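Local coordinates for protein NADP-dependent 2-hydroxyacid dehydrogenase (Rhizobium etli, PDB 4XCV) that binds NADPH and probably uses it to interconvert 2-hydroxyacids and the corresponding 2-oxoacids, at residues T100-C111 / I150-L159; H114-D122 / L133-V141. All coordinates share one frame; numbering follows the deposited sequence. Where two conformers were deposited one is given.

In the fold
Helix 100-116 runs through both contacts and ties them together: its first three turns meet helix 150-162 in contact 1, and its last turn, with the start of helix 118-126, meets the loop 133-141 in contact 2. Contact 1 is buried and closer to the centre of the chain (about 12 Å between centres, against about 25 Å for contact 2), and combines a polar cluster and an apolar seam with direct binding of the NADPH diphosphate. Contact 2 is only partly buried. There the two segments meet through apolar groups, while the polar ends of Arg116 and His121 reach across to the second subunit. The helix thus has the cofactor near its start and borders the second subunit in both contacts.

Contact 1 of 2, residues T100-C111 / I150-L159; sequences TTRMSEWVVMQC and ILGQDAVAKL. With NDP (NADPH dihydro-nicotinamide-adenine-dinucleotide phosphate), chain B.
Thr100 straddles the start of helix 150-162: its OG1 lies against CG2 of Ile150 and its CG2 against CB of Asp154, at 3.5 Å. Ile150 and Leu151 also carry the cofactor, since Ile150 N donates to O1A of NADPH (3.1 Å) and Leu151 N to O1N (3.0 Å). Two successive amides at the start of the helix thus grip the two phosphates of the diphosphate bridge, as expected of the GxGxxG motif of a Rossmann domain, to which Gly152 probably belongs. Next, Thr101 places its OG1 3.1 Å from NZ of Lys158. This NZ donates to a water that in turn donates to Thr101 O. Met103 rests its CB on CD2 of Leu151, and its chain, bent at chi2 and chi3, brings CE within 3.7 Å of C3N of the nicotinamide. Ser104 OG donates to OD2 of Asp154 (2.6 Å), arriving on the anti side and 20° out of the carboxylate plane, and accepts from a water that also donates to Leu151 O. The syn lone pair of that same OD2 takes NZ of Lys158 in a salt bridge of 2.8 Å, so two donors hold the carboxylate oxygen and probably limit its rotation. A chi1 of -162° turns the Asp154 carboxylate away from its own backbone N and toward Ser104. Further on the seam turns apolar: Val107 CG1 touches CB of Ala155 and CD1 of Leu159, Val108 CG2 meets CD2 of Leu159, and Cys111 SG closes the row 3.8 Å from CD2 of Leu159. The two helices cross at -51°, side by side on the parallel sheet of the nucleotide-binding domain. Val107 and Cys111 rest on strand 196-199, Cys111 also on strand 229-232, and Leu159 on strand 142-146, while Val108 packs on Met162 of the second subunit.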
loop_
_atom_site.group_PDB
_atom_site.type_symbol
_atom_site.label_atom_id
_atom_site.label_comp_id
_atom_site.label_asym_id
_atom_site.label_seq_id
_atom_site.Cartn_x
_atom_site.Cartn_y
_atom_site.Cartn_z
ATOM N N THR A 100 -7.972 -13.357 -3.854
ATOM C CA THR A 100 -7.853 -12.222 -4.758
ATOM C C THR A 100 -7.530 -10.926 -4.029
ATOM O O THR A 100 -6.591 -10.206 -4.399
ATOM C CB THR A 100 -9.140 -12.056 -5.545
ATOM O OG1 THR A 100 -9.386 -13.286 -6.234
ATOM C CG2 THR A 100 -9.071 -10.925 -6.497
ATOM N N THR A 101 -8.247 -10.624 -2.939
ATOM C CA THR A 101 -8.036 -9.382 -2.238
ATOM C C THR A 101 -6.640 -9.351 -1.577
ATOM O O THR A 101 -6.035 -8.286 -1.443
ATOM C CB THR A 101 -9.205 -9.073 -1.267
ATOM O OG1 THR A 101 -9.219 -7.681 -0.955
ATOM C CG2 THR A 101 -9.148 -9.904 -0.009
ATOM N N ARG A 102 -6.135 -10.497 -1.173
ATOM C CA ARG A 102 -4.815 -10.579 -0.560
ATOM C C ARG A 102 -3.723 -10.360 -1.597
ATOM O O ARG A 102 -2.701 -9.694 -1.348
ATOM C CB ARG A 102 -4.621 -11.885 0.197
ATOM C CG ARG A 102 -5.587 -11.978 1.397
ATOM C CD ARG A 102 -5.299 -13.109 2.345
ATOM N NE ARG A 102 -4.059 -12.795 2.975
ATOM C CZ ARG A 102 -2.942 -13.491 2.898
ATOM N NH1 ARG A 102 -2.942 -14.727 2.327
ATOM N NH2 ARG A 102 -1.879 -12.988 3.450
ATOM N N MET A 103 -3.906 -10.854 -2.822
ATOM C CA MET A 103 -2.932 -10.573 -3.889
ATOM C C MET A 103 -2.930 -9.099 -4.151
ATOM O O MET A 103 -1.860 -8.487 -4.316
ATOM C CB MET A 103 -3.282 -11.311 -5.180
ATOM C CG MET A 103 -2.282 -11.002 -6.280
ATOM S SD MET A 103 -0.566 -11.415 -5.913
ATOM C CE MET A 103 -0.604 -13.131 -6.360
ATOM N N SER A 104 -4.083 -8.435 -4.182
ATOM C CA SER A 104 -4.122 -7.001 -4.415
ATOM C C SER A 104 -3.460 -6.225 -3.284
ATOM O O SER A 104 -2.772 -5.207 -3.565
ATOM C CB SER A 104 -5.526 -6.520 -4.627
ATOM O OG SER A 104 -6.022 -7.048 -5.838
ATOM N N GLU A 105 -3.571 -6.682 -2.030
ATOM C CA GLU A 105 -2.842 -6.017 -0.935
ATOM C C GLU A 105 -1.346 -6.041 -1.271
ATOM O O GLU A 105 -0.643 -5.022 -1.113
ATOM C CB GLU A 105 -3.040 -6.749 0.358
ATOM C CG GLU A 105 -4.422 -6.669 0.992
ATOM C CD GLU A 105 -4.685 -7.726 2.021
ATOM O OE1 GLU A 105 -3.714 -8.436 2.418
ATOM O OE2 GLU A 105 -5.835 -7.886 2.514
ATOM N N TRP A 106 -0.843 -7.212 -1.687
ATOM C CA TRP A 106 0.596 -7.363 -1.951
ATOM C C TRP A 106 1.020 -6.490 -3.111
ATOM O O TRP A 106 2.044 -5.786 -3.024
ATOM C CB TRP A 106 0.923 -8.834 -2.180
ATOM C CG TRP A 106 2.380 -9.153 -2.364
ATOM C CD1 TRP A 106 3.224 -9.575 -1.402
ATOM C CD2 TRP A 106 3.147 -9.121 -3.573
ATOM N NE1 TRP A 106 4.472 -9.785 -1.909
ATOM C CE2 TRP A 106 4.447 -9.511 -3.244
ATOM C CE3 TRP A 106 2.871 -8.776 -4.890
ATOM C CZ2 TRP A 106 5.475 -9.562 -4.192
ATOM C CZ3 TRP A 106 3.880 -8.820 -5.838
ATOM C CH2 TRP A 106 5.150 -9.234 -5.483
ATOM N N VAL A 107 0.255 -6.514 -4.202
ATOM C CA VAL A 107 0.636 -5.739 -5.372
ATOM C C VAL A 107 0.659 -4.250 -5.046
ATOM O O VAL A 107 1.594 -3.546 -5.426
ATOM C CB VAL A 107 -0.334 -6.015 -6.544
ATOM C CG1 VAL A 107 -0.151 -5.022 -7.695
ATOM C CG2 VAL A 107 -0.189 -7.440 -7.056
ATOM N N VAL A 108 -0.394 -3.752 -4.411
ATOM C CA VAL A 108 -0.444 -2.324 -4.098
ATOM C C VAL A 108 0.696 -1.955 -3.149
ATOM O O VAL A 108 1.361 -0.926 -3.329
ATOM C CB VAL A 108 -1.811 -1.933 -3.522
ATOM C CG1 VAL A 108 -1.786 -0.556 -2.875
ATOM C CG2 VAL A 108 -2.854 -2.036 -4.614
ATOM N N MET A 109 0.964 -2.794 -2.126
ATOM C CA MET A 109 2.056 -2.502 -1.201
ATOM C C MET A 109 3.378 -2.435 -1.927
ATOM O O MET A 109 4.148 -1.512 -1.684
ATOM C CB MET A 109 2.113 -3.585 -0.108
ATOM C CG MET A 109 3.105 -3.265 0.999
ATOM S SD MET A 109 3.142 -4.578 2.234
ATOM C CE MET A 109 3.856 -5.856 1.271
ATOM N N GLN A 110 3.647 -3.381 -2.818
ATOM C CA GLN A 110 4.912 -3.366 -3.533
ATOM C C GLN A 110 5.028 -2.160 -4.420
ATOM O O GLN A 110 6.058 -1.497 -4.475
ATOM C CB GLN A 110 5.098 -4.631 -4.361
ATOM C CG GLN A 110 5.151 -5.912 -3.510
ATOM C CD GLN A 110 6.343 -6.029 -2.598
ATOM O OE1 GLN A 110 7.369 -5.415 -2.737
ATOM N NE2 GLN A 110 6.146 -6.843 -1.515
ATOM N N CYS A 111 3.971 -1.821 -5.143
ATOM C CA CYS A 111 4.015 -0.613 -5.983
ATOM C C CYS A 111 4.229 0.638 -5.173
ATOM O O CYS A 111 5.004 1.509 -5.586
ATOM C CB CYS A 111 2.723 -0.487 -6.826
ATOM S SG CYS A 111 2.578 -1.726 -8.145
ATOM N N ILE A 150 -8.662 -12.897 -12.992
ATOM C CA ILE A 150 -9.229 -12.670 -11.676
ATOM C C ILE A 150 -8.303 -11.766 -10.852
ATOM O O ILE A 150 -8.736 -10.766 -10.269
ATOM C CB ILE A 150 -9.438 -13.999 -10.968
ATOM C CG1 ILE A 150 -10.460 -14.880 -11.720
ATOM C CG2 ILE A 150 -9.801 -13.774 -9.525
ATOM C CD1 ILE A 150 -11.877 -14.423 -11.689
ATOM N N LEU A 151 -6.996 -12.062 -10.861
ATOM C CA LEU A 151 -6.071 -11.301 -10.048
ATOM C C LEU A 151 -5.763 -9.949 -10.681
ATOM O O LEU A 151 -5.836 -8.930 -10.008
ATOM C CB LEU A 151 -4.793 -12.103 -9.794
ATOM C CG LEU A 151 -4.992 -13.388 -9.058
ATOM C CD1 LEU A 151 -3.649 -14.097 -8.861
ATOM C CD2 LEU A 151 -5.735 -13.227 -7.732
ATOM N N GLY A 152 -5.477 -9.901 -11.972
ATOM C CA GLY A 152 -5.089 -8.641 -12.560
ATOM C C GLY A 152 -6.188 -7.625 -12.551
ATOM O O GLY A 152 -5.908 -6.442 -12.366
ATOM N N GLN A 153 -7.428 -8.021 -12.760
ATOM C CA GLN A 153 -8.475 -7.008 -12.759
ATOM C C GLN A 153 -8.731 -6.413 -11.392
ATOM O O GLN A 153 -9.108 -5.248 -11.288
ATOM C CB GLN A 153 -9.746 -7.541 -13.386
ATOM C CG GLN A 153 -9.599 -7.783 -14.873
ATOM C CD GLN A 153 -10.872 -8.335 -15.477
ATOM O OE1 GLN A 153 -10.875 -9.378 -16.164
ATOM N NE2 GLN A 153 -11.945 -7.631 -15.259
ATOM N N ASP A 154 -8.539 -7.189 -10.321
ATOM C CA ASP A 154 -8.645 -6.618 -9.001
ATOM C C ASP A 154 -7.506 -5.673 -8.671
ATOM O O ASP A 154 -7.715 -4.609 -8.087
ATOM C CB ASP A 154 -8.761 -7.729 -7.957
ATOM C CG ASP A 154 -9.312 -7.220 -6.647
ATOM O OD1 ASP A 154 -10.524 -6.855 -6.634
ATOM O OD2 ASP A 154 -8.651 -7.164 -5.609
ATOM N N ALA A 155 -6.288 -6.049 -9.054
ATOM C CA ALA A 155 -5.128 -5.187 -8.846
ATOM C C ALA A 155 -5.282 -3.893 -9.572
ATOM O O ALA A 155 -4.977 -2.815 -9.029
ATOM C CB ALA A 155 -3.857 -5.933 -9.247
ATOM N N VAL A 156 -5.692 -3.944 -10.836
ATOM C CA VAL A 156 -5.903 -2.709 -11.605
ATOM C C VAL A 156 -6.840 -1.770 -10.874
ATOM O O VAL A 156 -6.555 -0.576 -10.772
ATOM C CB VAL A 156 -6.435 -3.032 -13.010
ATOM C CG1 VAL A 156 -7.073 -1.798 -13.695
ATOM C CG2 VAL A 156 -5.362 -3.652 -13.892
ATOM N N ALA A 157 -7.983 -2.273 -10.422
ATOM C CA ALA A 157 -8.988 -1.441 -9.787
ATOM C C ALA A 157 -8.406 -0.725 -8.571
ATOM O O ALA A 157 -8.643 0.497 -8.361
ATOM C CB ALA A 157 -10.213 -2.240 -9.420
ATOM N N LYS A 158 -7.648 -1.454 -7.760
ATOM C CA LYS A 158 -7.140 -0.894 -6.502
ATOM C C LYS A 158 -5.960 0.042 -6.717
ATOM O O LYS A 158 -5.878 1.099 -6.057
ATOM C CB LYS A 158 -6.871 -1.999 -5.517
ATOM C CG LYS A 158 -8.215 -2.572 -5.043
ATOM C CD LYS A 158 -8.066 -3.893 -4.398
ATOM C CE LYS A 158 -9.382 -4.307 -3.816
ATOM N NZ LYS A 158 -9.291 -5.692 -3.330
ATOM N N LEU A 159 -5.106 -0.295 -7.692
ATOM C CA LEU A 159 -4.037 0.631 -8.063
ATOM C C LEU A 159 -4.598 1.963 -8.563
ATOM O O LEU A 159 -4.034 3.009 -8.274
ATOM C CB LEU A 159 -3.151 -0.011 -9.144
ATOM C CG LEU A 159 -2.255 -1.141 -8.656
ATOM C CD1 LEU A 159 -1.747 -1.930 -9.854
ATOM C CD2 LEU A 159 -1.074 -0.610 -7.859
HETATM P PA NDP B . -6.660 -15.987 -15.022
HETATM O O1A NDP B . -7.953 -15.469 -14.474
HETATM O O2A NDP B . -6.621 -17.279 -15.813
HETATM O O5B NDP B . -6.032 -14.809 -15.903
HETATM C C5B NDP B . -4.857 -15.068 -16.678
HETATM C C4B NDP B . -4.551 -13.811 -17.456
HETATM O O4B NDP B . -3.312 -14.007 -18.130
HETATM C C3B NDP B . -5.607 -13.509 -18.493
HETATM O O3B NDP B . -5.808 -12.085 -18.601
HETATM C C2B NDP B . -4.953 -14.058 -19.734
HETATM O O2B NDP B . -5.373 -13.437 -20.980
HETATM C C1B NDP B . -3.490 -13.703 -19.481
HETATM N N9A NDP B . -2.556 -14.477 -20.302
HETATM C C8A NDP B . -2.430 -15.819 -20.278
HETATM N N7A NDP B . -1.542 -16.198 -21.248
HETATM C C5A NDP B . -1.163 -15.054 -21.893
HETATM C C6A NDP B . -0.351 -14.794 -22.996
HETATM N N6A NDP B . 0.322 -15.769 -23.609
HETATM N N1A NDP B . -0.220 -13.524 -23.394
HETATM C C2A NDP B . -0.871 -12.526 -22.758
HETATM N N3A NDP B . -1.680 -12.697 -21.700
HETATM C C4A NDP B . -1.790 -13.982 -21.299
HETATM O O3 NDP B . -5.584 -16.154 -13.837
HETATM P PN NDP B . -5.526 -15.431 -12.402
HETATM O O1N NDP B . -5.597 -13.961 -12.648
HETATM O O2N NDP B . -6.519 -15.984 -11.495
HETATM O O5D NDP B . -4.107 -15.899 -11.896
HETATM C C5D NDP B . -2.928 -15.633 -12.669
HETATM C C4D NDP B . -1.826 -16.555 -12.134
HETATM O O4D NDP B . -1.411 -16.126 -10.845
HETATM C C3D NDP B . -2.226 -17.988 -11.915
HETATM O O3D NDP B . -2.154 -18.748 -13.135
HETATM C C2D NDP B . -1.249 -18.483 -10.862
HETATM O O2D NDP B . -0.128 -19.130 -11.511
HETATM C C1D NDP B . -0.735 -17.226 -10.221
HETATM N N1N NDP B . -0.980 -17.096 -8.782
HETATM C C2N NDP B . 0.052 -16.812 -7.925
HETATM C C3N NDP B . -0.128 -16.786 -6.583
HETATM C C7N NDP B . 0.927 -16.450 -5.663
HETATM O O7N NDP B . 0.767 -16.807 -4.471
HETATM N N7N NDP B . 2.009 -15.774 -6.003
HETATM C C4N NDP B . -1.478 -16.990 -6.016
HETATM C C5N NDP B . -2.494 -17.245 -7.022
HETATM C C6N NDP B . -2.275 -17.327 -8.315
HETATM P P2B NDP B . -6.934 -13.488 -21.415
HETATM O O1X NDP B . -6.952 -13.004 -22.828
HETATM O O2X NDP B . -7.355 -14.940 -21.263
HETATM O O3X NDP B . -7.675 -12.651 -20.454
HETATM O O HOH W 1 -7.051 -5.501 -1.547
HETATM O O HOH W 2 -4.668 -9.045 -7.370
#

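Contact 2 of 2, residues H114-D122 / L133-V141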
loop_
_atom_site.group_PDB
_atom_site.type_symbol
_atom_site.label_atom_id
_atom_site.label_comp_id
_atom_site.label_asym_id
_atom_site.label_seq_id
_atom_site.Cartn_x
_atom_site.Cartn_y
_atom_site.Cartn_z
ATOM N N HIS A 114 7.920 0.872 -3.940
ATOM C CA HIS A 114 8.787 1.367 -5.017
ATOM C C HIS A 114 8.525 2.834 -5.311
ATOM O O HIS A 114 9.491 3.611 -5.480
ATOM C CB HIS A 114 8.631 0.525 -6.267
ATOM C CG HIS A 114 9.342 -0.770 -6.139
ATOM N ND1 HIS A 114 10.716 -0.862 -6.173
ATOM C CD2 HIS A 114 8.871 -2.003 -5.891
ATOM C CE1 HIS A 114 11.048 -2.132 -5.989
ATOM N NE2 HIS A 114 9.951 -2.842 -5.824
ATOM N N LEU A 115 7.280 3.255 -5.320
ATOM C CA LEU A 115 6.959 4.655 -5.559
ATOM C C LEU A 115 7.593 5.547 -4.498
ATOM O O LEU A 115 8.144 6.626 -4.830
ATOM C CB LEU A 115 5.440 4.856 -5.516
ATOM C CG LEU A 115 4.952 6.275 -5.760
ATOM C CD1 LEU A 115 5.103 6.725 -7.189
ATOM C CD2 LEU A 115 3.496 6.423 -5.322
ATOM N N ARG A 116 7.528 5.112 -3.233
ATOM C CA ARG A 116 7.844 5.967 -2.109
ATOM C C ARG A 116 9.283 5.844 -1.644
ATOM O O ARG A 116 9.714 6.682 -0.828
ATOM C CB ARG A 116 6.842 5.737 -0.972
ATOM C CG ARG A 116 5.418 6.064 -1.391
ATOM C CD ARG A 116 5.253 7.477 -1.913
ATOM N NE ARG A 116 5.588 8.452 -0.877
ATOM C CZ ARG A 116 4.761 9.188 -0.151
ATOM N NH1 ARG A 116 3.490 9.322 -0.470
ATOM N NH2 ARG A 116 5.227 9.859 0.868
ATOM N N GLY A 117 10.039 4.891 -2.151
ATOM C CA GLY A 117 11.398 4.727 -1.744
ATOM C C GLY A 117 11.609 4.018 -0.445
ATOM O O GLY A 117 12.500 4.373 0.340
ATOM N N GLN A 118 10.839 2.963 -0.191
ATOM C CA GLN A 118 11.016 2.208 1.017
ATOM C C GLN A 118 12.417 1.657 1.181
ATOM O O GLN A 118 12.915 1.600 2.292
ATOM C CB GLN A 118 9.999 1.096 1.055
ATOM C CG GLN A 118 10.011 0.233 2.310
ATOM C CD GLN A 118 9.716 0.989 3.543
ATOM O OE1 GLN A 118 8.998 1.982 3.481
ATOM N NE2 GLN A 118 10.215 0.505 4.645
ATOM N N TYR A 119 13.041 1.214 0.105
ATOM C CA TYR A 119 14.401 0.683 0.218
ATOM C C TYR A 119 15.327 1.745 0.805
ATOM O O TYR A 119 16.145 1.487 1.736
ATOM C CB TYR A 119 14.954 0.277 -1.144
ATOM C CG TYR A 119 16.456 0.054 -1.092
ATOM C CD1 TYR A 119 16.951 -1.083 -0.553
ATOM C CD2 TYR A 119 17.341 1.019 -1.563
ATOM C CE1 TYR A 119 18.346 -1.319 -0.493
ATOM C CE2 TYR A 119 18.707 0.814 -1.514
ATOM C CZ TYR A 119 19.196 -0.337 -0.980
ATOM O OH TYR A 119 20.591 -0.458 -0.945
ATOM N N GLY A 120 15.272 2.952 0.288
ATOM C CA GLY A 120 16.137 4.017 0.781
ATOM C C GLY A 120 15.801 4.411 2.196
ATOM O O GLY A 120 16.685 4.601 3.021
ATOM N N HIS A 121 14.505 4.563 2.474
ATOM C CA HIS A 121 14.073 4.879 3.822
ATOM C C HIS A 121 14.589 3.860 4.811
ATOM O O HIS A 121 15.075 4.233 5.904
ATOM C CB HIS A 121 12.554 4.977 3.925
ATOM C CG HIS A 121 12.027 6.257 3.376
ATOM N ND1 HIS A 121 10.943 6.323 2.537
ATOM C CD2 HIS A 121 12.384 7.541 3.602
ATOM C CE1 HIS A 121 10.667 7.585 2.258
ATOM N NE2 HIS A 121 11.543 8.347 2.877
ATOM N N ASP A 122 14.498 2.605 4.462
ATOM C CA ASP A 122 14.921 1.595 5.396
ATOM C C ASP A 122 16.438 1.543 5.555
ATOM O O ASP A 122 16.932 1.374 6.661
ATOM C CB ASP A 122 14.297 0.272 5.016
ATOM C CG ASP A 122 14.566 -0.756 6.006
ATOM O OD1 ASP A 122 13.974 -0.682 7.125
ATOM O OD2 ASP A 122 15.403 -1.614 5.704
ATOM N N LEU A 133 13.519 11.946 1.186
ATOM C CA LEU A 133 13.497 11.538 -0.211
ATOM C C LEU A 133 12.390 12.188 -0.983
ATOM O O LEU A 133 11.403 12.627 -0.397
ATOM C CB LEU A 133 13.306 10.018 -0.257
ATOM C CG LEU A 133 14.260 9.160 0.562
ATOM C CD1 LEU A 133 13.938 7.689 0.346
ATOM C CD2 LEU A 133 15.698 9.443 0.219
ATOM N N ILE A 134 12.611 12.296 -2.282
ATOM C CA ILE A 134 11.607 12.831 -3.225
ATOM C C ILE A 134 10.907 11.673 -3.878
ATOM O O ILE A 134 11.560 10.767 -4.403
ATOM C CB ILE A 134 12.311 13.659 -4.320
ATOM C CG1 ILE A 134 13.072 14.791 -3.700
ATOM C CG2 ILE A 134 11.279 14.112 -5.340
ATOM C CD1 ILE A 134 12.213 15.755 -2.918
ATOM N N ALA A 135 9.579 11.683 -3.877
ATOM C CA ALA A 135 8.832 10.676 -4.612
ATOM C C ALA A 135 7.765 11.377 -5.422
ATOM O O ALA A 135 7.129 12.311 -4.954
ATOM C CB ALA A 135 8.185 9.694 -3.672
ATOM N N PRO A 136 7.584 10.926 -6.649
ATOM C CA PRO A 136 6.499 11.485 -7.419
ATOM C C PRO A 136 5.145 10.980 -6.914
ATOM O O PRO A 136 5.086 9.908 -6.310
ATOM C CB PRO A 136 6.733 10.911 -8.823
ATOM C CG PRO A 136 7.464 9.657 -8.628
ATOM C CD PRO A 136 8.207 9.772 -7.304
ATOM N N GLU A 137 4.084 11.742 -7.130
ATOM C CA GLU A 137 2.749 11.179 -6.803
ATOM C C GLU A 137 2.440 10.013 -7.761
ATOM O O GLU A 137 3.013 9.893 -8.867
ATOM C CB GLU A 137 1.643 12.219 -6.824
ATOM C CG GLU A 137 1.224 12.755 -8.146
ATOM C CD GLU A 137 0.026 13.696 -7.919
ATOM O OE1 GLU A 137 -1.103 13.242 -7.661
ATOM O OE2 GLU A 137 0.209 14.945 -7.980
ATOM N N ALA A 138 1.588 9.104 -7.297
ATOM C CA ALA A 138 1.248 7.924 -8.033
ATOM C C ALA A 138 0.773 8.234 -9.443
ATOM O O ALA A 138 1.087 7.480 -10.342
ATOM C CB ALA A 138 0.202 7.125 -7.293
ATOM N N ALA A 139 0.032 9.333 -9.601
ATOM C CA ALA A 139 -0.493 9.673 -10.941
ATOM C C ALA A 139 0.574 9.912 -11.996
ATOM O O ALA A 139 0.297 9.825 -13.196
ATOM C CB ALA A 139 -1.425 10.858 -10.848
ATOM N N GLU A 140 1.791 10.189 -11.570
ATOM C CA GLU A 140 2.888 10.404 -12.503
ATOM C C GLU A 140 3.535 9.117 -12.977
ATOM O O GLU A 140 4.405 9.143 -13.835
ATOM C CB GLU A 140 3.955 11.323 -11.873
ATOM C CG GLU A 140 3.473 12.751 -11.658
ATOM C CD GLU A 140 2.992 13.404 -12.925
ATOM O OE1 GLU A 140 3.666 13.249 -13.961
ATOM O OE2 GLU A 140 1.918 14.058 -12.912
ATOM N N VAL A 141 3.133 7.973 -12.424
ATOM C CA VAL A 141 3.774 6.696 -12.661
ATOM C C VAL A 141 2.763 5.746 -13.294
ATOM O O VAL A 141 1.599 5.649 -12.840
ATOM C CB VAL A 141 4.299 6.124 -11.331
ATOM C CG1 VAL A 141 4.798 4.697 -11.516
ATOM C CG2 VAL A 141 5.369 7.039 -10.781
#
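Arg116 lays its CD and NE beside the methyl of Ala135, with NE 4.0 Å from CB, and sends its guanidinium onward into the second subunit. There NH1 is gripped by Glu105 OE1, in a salt bridge, and by Arg102 O, while NH2 donates to Ala285 O. The same Ala135 CB closes on Leu115 O at 3.3 Å, so a small residue of the loop is fitted against the last turn of helix 100-116. Leu115 spreads its two branches over the rest of the loop. Its CG stands anti to the backbone N (chi1 -180°) and the methyls fork from there: CD1 approaches Pro136 O (3.3 Å) and CG2 of Val141 (3.6 Å), whereas CD2 settles against CB of Ala138 (3.9 Å). At Gly117 the chain takes a positive phi of 80° and passes from one helix straight into the next, for which this glycine is the N-cap. A CB at this position, or at Gly120, would crowd CD1 of Leu133. That methyl instead reaches Gly117 O and sits over one face of the His121 imidazole, 3.6 Å from the ring centroid and 12° off its normal, a CH-pi contact. Meanwhile NE2 of His121 is hydrogen-bonded to Asp284 of the second subunit. Were His121 replaced by an alanine, that aspartate would probably lose this hydrogen bond and Leu133 CD1 the ring face against which it lies. Between the two segments the chemistry is therefore largely apolar, methyl against methyl, with some methyls against carbonyl oxygens and one over the imidazole. Arg116 and His121 each touch the loop and also bond to the second subunit, so a disturbance of one contact would probably be felt in the other.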